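Local coordinates for protein SsfS6 (Streptomyces sp. SF2575, PDB 4FZR) that adopts the two-domain GT-B architecture and is related in both halves to the erythromycin biosynthesis protein CIII family, at residues I18-G23 against P34-L39; D113-L118 against P137-T142. One frame throughout, in Å; residues are numbered along the deposited sequence.

Contact 1 (I18-G23 against P34-L39)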
ATOM      1  N   ILE A  18     -12.925   9.276   0.711  1.00 15.22           N
ATOM      2  CA  ILE A  18     -12.528   9.359   2.117  1.00 21.93           C
ATOM      3  C   ILE A  18     -11.223  10.123   2.293  1.00 15.31           C
ATOM      4  O   ILE A  18     -10.182   9.744   1.755  1.00 13.36           O
ATOM      5  CB  ILE A  18     -12.384   7.961   2.778  1.00 22.29           C
ATOM      6  CG1 ILE A  18     -13.632   7.115   2.522  1.00 17.08           C
ATOM      7  CG2 ILE A  18     -12.131   8.094   4.282  1.00 14.57           C
ATOM      8  CD1 ILE A  18     -13.528   6.244   1.292  1.00 17.39           C
ATOM      9  N   LEU A  19     -11.301  11.216   3.044  1.00 15.09           N
ATOM     10  CA  LEU A  19     -10.121  11.963   3.442  1.00 17.08           C
ATOM     11  C   LEU A  19      -9.583  11.408   4.768  1.00 18.21           C
ATOM     12  O   LEU A  19     -10.248  11.487   5.802  1.00 10.67           O
ATOM     13  CB  LEU A  19     -10.461  13.449   3.578  1.00 15.51           C
ATOM     14  CG  LEU A  19      -9.318  14.380   3.997  1.00 17.58           C
ATOM     15  CD1 LEU A  19      -8.125  14.256   3.062  1.00 16.71           C
ATOM     16  CD2 LEU A  19      -9.794  15.823   4.059  1.00 12.11           C
ATOM     17  N   VAL A  20      -8.389  10.826   4.726  1.00 14.38           N
ATOM     18  CA  VAL A  20      -7.735  10.325   5.930  1.00 12.33           C
ATOM     19  C   VAL A  20      -6.864  11.425   6.524  1.00 14.05           C
ATOM     20  O   VAL A  20      -5.878  11.839   5.918  1.00 13.72           O
ATOM     21  CB  VAL A  20      -6.860   9.091   5.634  1.00 14.75           C
ATOM     22  CG1 VAL A  20      -6.374   8.456   6.936  1.00  7.67           C
ATOM     23  CG2 VAL A  20      -7.639   8.084   4.799  1.00 19.41           C
ATOM     24  N   ILE A  21      -7.239  11.908   7.704  1.00  9.44           N
ATOM     25  CA  ILE A  21      -6.514  13.001   8.341  1.00 15.84           C
ATOM     26  C   ILE A  21      -5.607  12.464   9.444  1.00 17.23           C
ATOM     27  O   ILE A  21      -6.081  12.001  10.481  1.00 20.95           O
ATOM     28  CB  ILE A  21      -7.484  14.076   8.875  1.00 19.55           C
ATOM     29  CG1 ILE A  21      -8.166  14.774   7.690  1.00 17.41           C
ATOM     30  CG2 ILE A  21      -6.746  15.085   9.750  1.00 20.18           C
ATOM     31  CD1 ILE A  21      -9.163  15.838   8.068  1.00 24.61           C
ATOM     32  N   ALA A  22      -4.300  12.524   9.197  1.00 15.21           N
ATOM     33  CA  ALA A  22      -3.310  11.884  10.063  1.00 20.60           C
ATOM     34  C   ALA A  22      -2.426  12.896  10.796  1.00 21.99           C
ATOM     35  O   ALA A  22      -2.600  14.108  10.654  1.00 21.02           O
ATOM     36  CB  ALA A  22      -2.452  10.920   9.250  1.00 13.67           C
ATOM     37  N   GLY A  23      -1.475  12.382  11.572  1.00 22.47           N
ATOM     38  CA  GLY A  23      -0.663  13.204  12.455  1.00 27.32           C
ATOM     39  C   GLY A  23       0.624  13.742  11.857  1.00 27.77           C
ATOM     40  O   GLY A  23       0.712  13.998  10.655  1.00 24.09           O
ATOM     41  N   PRO A  34      -3.354   0.321   6.788  1.00 18.83           N
ATOM     42  CA  PRO A  34      -4.114  -0.860   6.353  1.00 16.48           C
ATOM     43  C   PRO A  34      -5.613  -0.604   6.149  1.00 15.65           C
ATOM     44  O   PRO A  34      -6.199  -1.172   5.228  1.00  9.68           O
ATOM     45  CB  PRO A  34      -3.872  -1.866   7.485  1.00 16.24           C
ATOM     46  CG  PRO A  34      -2.572  -1.435   8.091  1.00 11.34           C
ATOM     47  CD  PRO A  34      -2.618   0.061   8.038  1.00 11.85           C
ATOM     48  N   LEU A  35      -6.221   0.234   6.982  1.00 11.02           N
ATOM     49  CA  LEU A  35      -7.626   0.576   6.795  1.00 12.09           C
ATOM     50  C   LEU A  35      -7.796   1.416   5.531  1.00 14.94           C
ATOM     51  O   LEU A  35      -8.778   1.268   4.802  1.00 12.69           O
ATOM     52  CB  LEU A  35      -8.170   1.332   8.010  1.00 13.73           C
ATOM     53  CG  LEU A  35      -9.662   1.681   7.967  1.00 21.06           C
ATOM     54  CD1 LEU A  35     -10.516   0.456   7.661  1.00 14.59           C
ATOM     55  CD2 LEU A  35     -10.102   2.317   9.278  1.00 18.35           C
ATOM     56  N   SER A  36      -6.825   2.291   5.275  1.00 13.52           N
ATOM     57  CA  SER A  36      -6.841   3.154   4.096  1.00  9.75           C
ATOM     58  C   SER A  36      -6.776   2.339   2.812  1.00 13.91           C
ATOM     59  O   SER A  36      -7.457   2.646   1.836  1.00  7.03           O
ATOM     60  CB  SER A  36      -5.663   4.126   4.129  1.00  7.18           C
ATOM     61  OG  SER A  36      -5.881   5.168   5.064  1.00 11.99           O
ATOM     62  N   TRP A  37      -5.938   1.310   2.813  1.00  9.93           N
ATOM     63  CA  TRP A  37      -5.827   0.427   1.659  1.00 11.68           C
ATOM     64  C   TRP A  37      -7.030  -0.513   1.544  1.00 15.07           C
ATOM     65  O   TRP A  37      -7.366  -0.966   0.449  1.00  9.11           O
ATOM     66  CB  TRP A  37      -4.527  -0.379   1.712  1.00  6.70           C
ATOM     67  CG  TRP A  37      -3.475   0.160   0.791  1.00 19.24           C
ATOM     68  CD1 TRP A  37      -2.296   0.753   1.145  1.00 17.38           C
ATOM     69  CD2 TRP A  37      -3.514   0.168  -0.642  1.00 15.62           C
ATOM     70  NE1 TRP A  37      -1.595   1.122   0.020  1.00 14.56           N
ATOM     71  CE2 TRP A  37      -2.321   0.774  -1.089  1.00 16.50           C
ATOM     72  CE3 TRP A  37      -4.439  -0.284  -1.591  1.00 13.29           C
ATOM     73  CZ2 TRP A  37      -2.029   0.942  -2.444  1.00 15.92           C
ATOM     74  CZ3 TRP A  37      -4.147  -0.118  -2.938  1.00 12.35           C
ATOM     75  CH2 TRP A  37      -2.952   0.490  -3.350  1.00 11.46           C
ATOM     76  N   ALA A  38      -7.663  -0.810   2.674  1.00 11.67           N
ATOM     77  CA  ALA A  38      -8.860  -1.642   2.683  1.00 10.50           C
ATOM     78  C   ALA A  38      -9.989  -0.900   1.977  1.00 13.37           C
ATOM     79  O   ALA A  38     -10.770  -1.493   1.231  1.00 11.44           O
ATOM     80  CB  ALA A  38      -9.263  -1.989   4.112  1.00  9.77           C
ATOM     81  N   LEU A  39     -10.064   0.404   2.219  1.00 10.49           N
ATOM     82  CA  LEU A  39     -11.036   1.254   1.546  1.00 12.35           C
ATOM     83  C   LEU A  39     -10.754   1.299   0.050  1.00 17.29           C
ATOM     84  O   LEU A  39     -11.653   1.116  -0.772  1.00 16.35           O
ATOM     85  CB  LEU A  39     -10.996   2.670   2.125  1.00  8.11           C
ATOM     86  CG  LEU A  39     -11.452   2.805   3.581  1.00 14.83           C
ATOM     87  CD1 LEU A  39     -11.173   4.208   4.118  1.00 11.51           C
ATOM     88  CD2 LEU A  39     -12.930   2.456   3.717  1.00 12.64           C
TER
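V20 and S36 make the closest approach between strand 18-21 and helix 34-39. Of the two V20 methyls, CG2 comes to 3.4 Å from S36 OG and CG1 follows at 3.8 Å from the same oxygen, which thus lies over the forked end of the valine. The contact is van der Waals only; the polar need of the hydroxyl is met by its hydrogen bond to L32 O. With OG anti to the carbonyl carbon (chi1 -75°), S36 reaches back to that carbonyl, just before the start of the helix, while still resting on the strand. One turn on, the larger share of the contact is purely apolar. The single L39 methyl CD1 spans the flank of I18, 4.0 Å from I18 CG2 and 4.1 Å from I18 CG1, and the two side chains lie roughly perpendicular. Strand 17-21, helix 33-41 and strand 45-51 form the first beta-alpha-beta crossover of the N-terminal Rossmann-like domain, so these pairs seat the crossover helix on the parallel sheet. V46 of the neighbouring strand touches both V20 and L39, and V392 of helix 388-395 also packs on L39. The two segments meet less closely toward the start of the helix segment, where L35 does not touch residues 18-23 and packs on L128 of strand 126-130. W37 makes no contact with residues 18-23; its ring stacks on W37 of the second subunit, putting this side of the helix in the dimer interface, not in solvent.

Contact 2 (D113-L118 against P137-T142)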
ATOM      1  N   ASP A 113      -6.559  24.957   8.783  1.00 33.41           N
ATOM      2  CA  ASP A 113      -6.745  25.830   7.624  1.00 33.56           C
ATOM      3  C   ASP A 113      -6.554  25.081   6.308  1.00 35.31           C
ATOM      4  O   ASP A 113      -7.429  25.102   5.440  1.00 26.96           O
ATOM      5  CB  ASP A 113      -5.792  27.026   7.682  1.00 30.83           C
ATOM      6  CG  ASP A 113      -6.197  28.042   8.734  1.00 48.38           C
ATOM      7  OD1 ASP A 113      -7.406  28.131   9.044  1.00 44.04           O
ATOM      8  OD2 ASP A 113      -5.309  28.757   9.245  1.00 48.26           O
ATOM      9  N   GLU A 114      -5.412  24.417   6.165  1.00 30.44           N
ATOM     10  CA  GLU A 114      -5.099  23.705   4.931  1.00 29.97           C
ATOM     11  C   GLU A 114      -5.895  22.408   4.800  1.00 26.19           C
ATOM     12  O   GLU A 114      -6.141  21.938   3.690  1.00 26.76           O
ATOM     13  CB  GLU A 114      -3.599  23.413   4.846  1.00 24.69           C
ATOM     14  CG  GLU A 114      -2.773  24.577   4.327  1.00 33.33           C
ATOM     15  CD  GLU A 114      -3.245  25.056   2.967  1.00 50.78           C
ATOM     16  OE1 GLU A 114      -3.343  24.220   2.043  1.00 48.60           O
ATOM     17  OE2 GLU A 114      -3.524  26.266   2.823  1.00 48.64           O
ATOM     18  N   ALA A 115      -6.303  21.835   5.928  1.00 25.72           N
ATOM     19  CA  ALA A 115      -7.075  20.601   5.910  1.00 24.02           C
ATOM     20  C   ALA A 115      -8.506  20.892   5.473  1.00 23.46           C
ATOM     21  O   ALA A 115      -9.104  20.125   4.713  1.00 23.68           O
ATOM     22  CB  ALA A 115      -7.054  19.928   7.279  1.00 21.72           C
ATOM     23  N   LEU A 116      -9.048  22.008   5.946  1.00 27.50           N
ATOM     24  CA  LEU A 116     -10.407  22.399   5.598  1.00 30.57           C
ATOM     25  C   LEU A 116     -10.475  22.877   4.152  1.00 31.33           C
ATOM     26  O   LEU A 116     -11.404  22.532   3.421  1.00 30.15           O
ATOM     27  CB  LEU A 116     -10.905  23.500   6.530  1.00 29.33           C
ATOM     28  CG  LEU A 116     -12.359  23.904   6.290  1.00 38.25           C
ATOM     29  CD1 LEU A 116     -13.284  22.697   6.405  1.00 40.23           C
ATOM     30  CD2 LEU A 116     -12.783  24.994   7.260  1.00 45.99           C
ATOM     31  N   ALA A 117      -9.485  23.668   3.745  1.00 26.45           N
ATOM     32  CA  ALA A 117      -9.415  24.172   2.378  1.00 29.03           C
ATOM     33  C   ALA A 117      -9.317  22.997   1.418  1.00 33.22           C
ATOM     34  O   ALA A 117      -9.965  22.978   0.373  1.00 32.02           O
ATOM     35  CB  ALA A 117      -8.216  25.107   2.202  1.00 15.89           C
ATOM     36  N   LEU A 118      -8.511  22.010   1.788  1.00 30.81           N
ATOM     37  CA  LEU A 118      -8.350  20.814   0.974  1.00 29.78           C
ATOM     38  C   LEU A 118      -9.675  20.066   0.836  1.00 28.40           C
ATOM     39  O   LEU A 118     -10.041  19.641  -0.258  1.00 32.40           O
ATOM     40  CB  LEU A 118      -7.290  19.898   1.589  1.00 29.60           C
ATOM     41  CG  LEU A 118      -7.055  18.565   0.881  1.00 28.13           C
ATOM     42  CD1 LEU A 118      -6.566  18.768  -0.551  1.00 30.57           C
ATOM     43  CD2 LEU A 118      -6.068  17.730   1.677  1.00 22.04           C
ATOM     44  N   PRO A 137     -12.314  15.280  13.167  1.00 30.25           N
ATOM     45  CA  PRO A 137     -13.637  15.632  13.700  1.00 25.84           C
ATOM     46  C   PRO A 137     -14.013  17.091  13.448  1.00 33.40           C
ATOM     47  O   PRO A 137     -15.185  17.387  13.212  1.00 36.76           O
ATOM     48  CB  PRO A 137     -13.483  15.389  15.201  1.00 32.47           C
ATOM     49  CG  PRO A 137     -12.427  14.361  15.310  1.00 34.79           C
ATOM     50  CD  PRO A 137     -11.477  14.606  14.173  1.00 27.01           C
ATOM     51  N   LEU A 138     -13.034  17.988  13.503  1.00 31.39           N
ATOM     52  CA  LEU A 138     -13.294  19.405  13.270  1.00 29.75           C
ATOM     53  C   LEU A 138     -13.692  19.659  11.820  1.00 32.91           C
ATOM     54  O   LEU A 138     -14.720  20.277  11.552  1.00 32.96           O
ATOM     55  CB  LEU A 138     -12.069  20.249  13.624  1.00 24.39           C
ATOM     56  CG  LEU A 138     -12.263  21.752  13.405  1.00 30.60           C
ATOM     57  CD1 LEU A 138     -13.466  22.253  14.195  1.00 31.89           C
ATOM     58  CD2 LEU A 138     -11.009  22.527  13.785  1.00 27.94           C
ATOM     59  N   VAL A 139     -12.875  19.183  10.886  1.00 34.00           N
ATOM     60  CA  VAL A 139     -13.167  19.362   9.467  1.00 31.97           C
ATOM     61  C   VAL A 139     -14.518  18.745   9.126  1.00 29.53           C
ATOM     62  O   VAL A 139     -15.329  19.350   8.426  1.00 33.98           O
ATOM     63  CB  VAL A 139     -12.088  18.726   8.569  1.00 28.57           C
ATOM     64  CG1 VAL A 139     -12.470  18.870   7.098  1.00 30.59           C
ATOM     65  CG2 VAL A 139     -10.736  19.370   8.823  1.00 27.32           C
ATOM     66  N   ALA A 140     -14.749  17.535   9.628  1.00 27.60           N
ATOM     67  CA  ALA A 140     -16.018  16.842   9.429  1.00 29.53           C
ATOM     68  C   ALA A 140     -17.187  17.689   9.928  1.00 35.24           C
ATOM     69  O   ALA A 140     -18.151  17.927   9.199  1.00 39.42           O
ATOM     70  CB  ALA A 140     -15.997  15.497  10.142  1.00 22.97           C
ATOM     71  N   ALA A 141     -17.093  18.139  11.175  1.00 33.68           N
ATOM     72  CA  ALA A 141     -18.137  18.951  11.787  1.00 38.01           C
ATOM     73  C   ALA A 141     -18.343  20.241  11.002  1.00 40.68           C
ATOM     74  O   ALA A 141     -19.452  20.778  10.947  1.00 46.37           O
ATOM     75  CB  ALA A 141     -17.778  19.263  13.236  1.00 37.55           C
ATOM     76  N   THR A 142     -17.272  20.733  10.390  1.00 40.05           N
ATOM     77  CA  THR A 142     -17.326  21.988   9.651  1.00 40.11           C
ATOM     78  C   THR A 142     -18.057  21.827   8.317  1.00 42.57           C
ATOM     79  O   THR A 142     -18.792  22.721   7.901  1.00 47.52           O
ATOM     80  CB  THR A 142     -15.908  22.562   9.404  1.00 39.26           C
ATOM     81  OG1 THR A 142     -15.247  22.784  10.657  1.00 38.11           O
ATOM     82  CG2 THR A 142     -15.981  23.879   8.652  1.00 36.55           C
TER
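L116 and T142 meet through methyl groups, with T142 CG2 lodged against the fork of the leucine, 3.7 Å from L116 CD1 and 3.7 Å from L116 CD2. The threonine methyl thus comes at the leucine broadside, the two side chains nearly at right angles. CG of L116 extends anti to its backbone N (chi1 -176°), carrying both methyls out to helix 137-142. Its CD1 branch also meets V139 CG1 at 4.0 Å, where leucine and valine run antiparallel alongside one another. V139 divides its two methyls: CG1 takes the leucine, and CG2 lies 4.0 Å from A115 CB. T142 is likewise divided by polarity. While CG2 faces L116, OG1 turns back along its own helix and donates to L138 O at 2.7 Å, coming from above the carbonyl plane, 44° out of it. T142 N also gives its hydrogen to L138 O, so this carbonyl takes two bonds from the threonine, and the one from OG1 helps hold the rotation that presents CG2 to L116. The CA atoms of L116 and V139 are 5.6 Å apart. The axes of the short segments come within 9.9 Å and cross at -42°. L116 and T142 form the partly exposed side of this apolar seam, A115 and V139 its buried side. L138 extends the packing to V108 and R112, earlier in helix 93-122, and V139 extends it to A119. On another flank of helix 135-143, P137 and A140 rest against W147 of strand 147-150.

In the fold
Strand 17-21 joins the two contacts through its alternating side chains. I18 and V20 serve contact 1, whereas L19 and I21 project from the other face of the sheet toward contact 2, so the helices of the two contacts cover opposite faces. The centres lie about 16 Å apart, but the contacts meet directly: I21 CD1 is 3.9 Å from V139 CG2, and L19 CD1 is 4.3 Å from L118 CD2. V139 CG2 therefore serves both the helix pair and the strand beneath it. Both contacts belong to the N-terminal domain, the centre of contact 2 lying farther from the chain centre (about 23 Å against 14 Å).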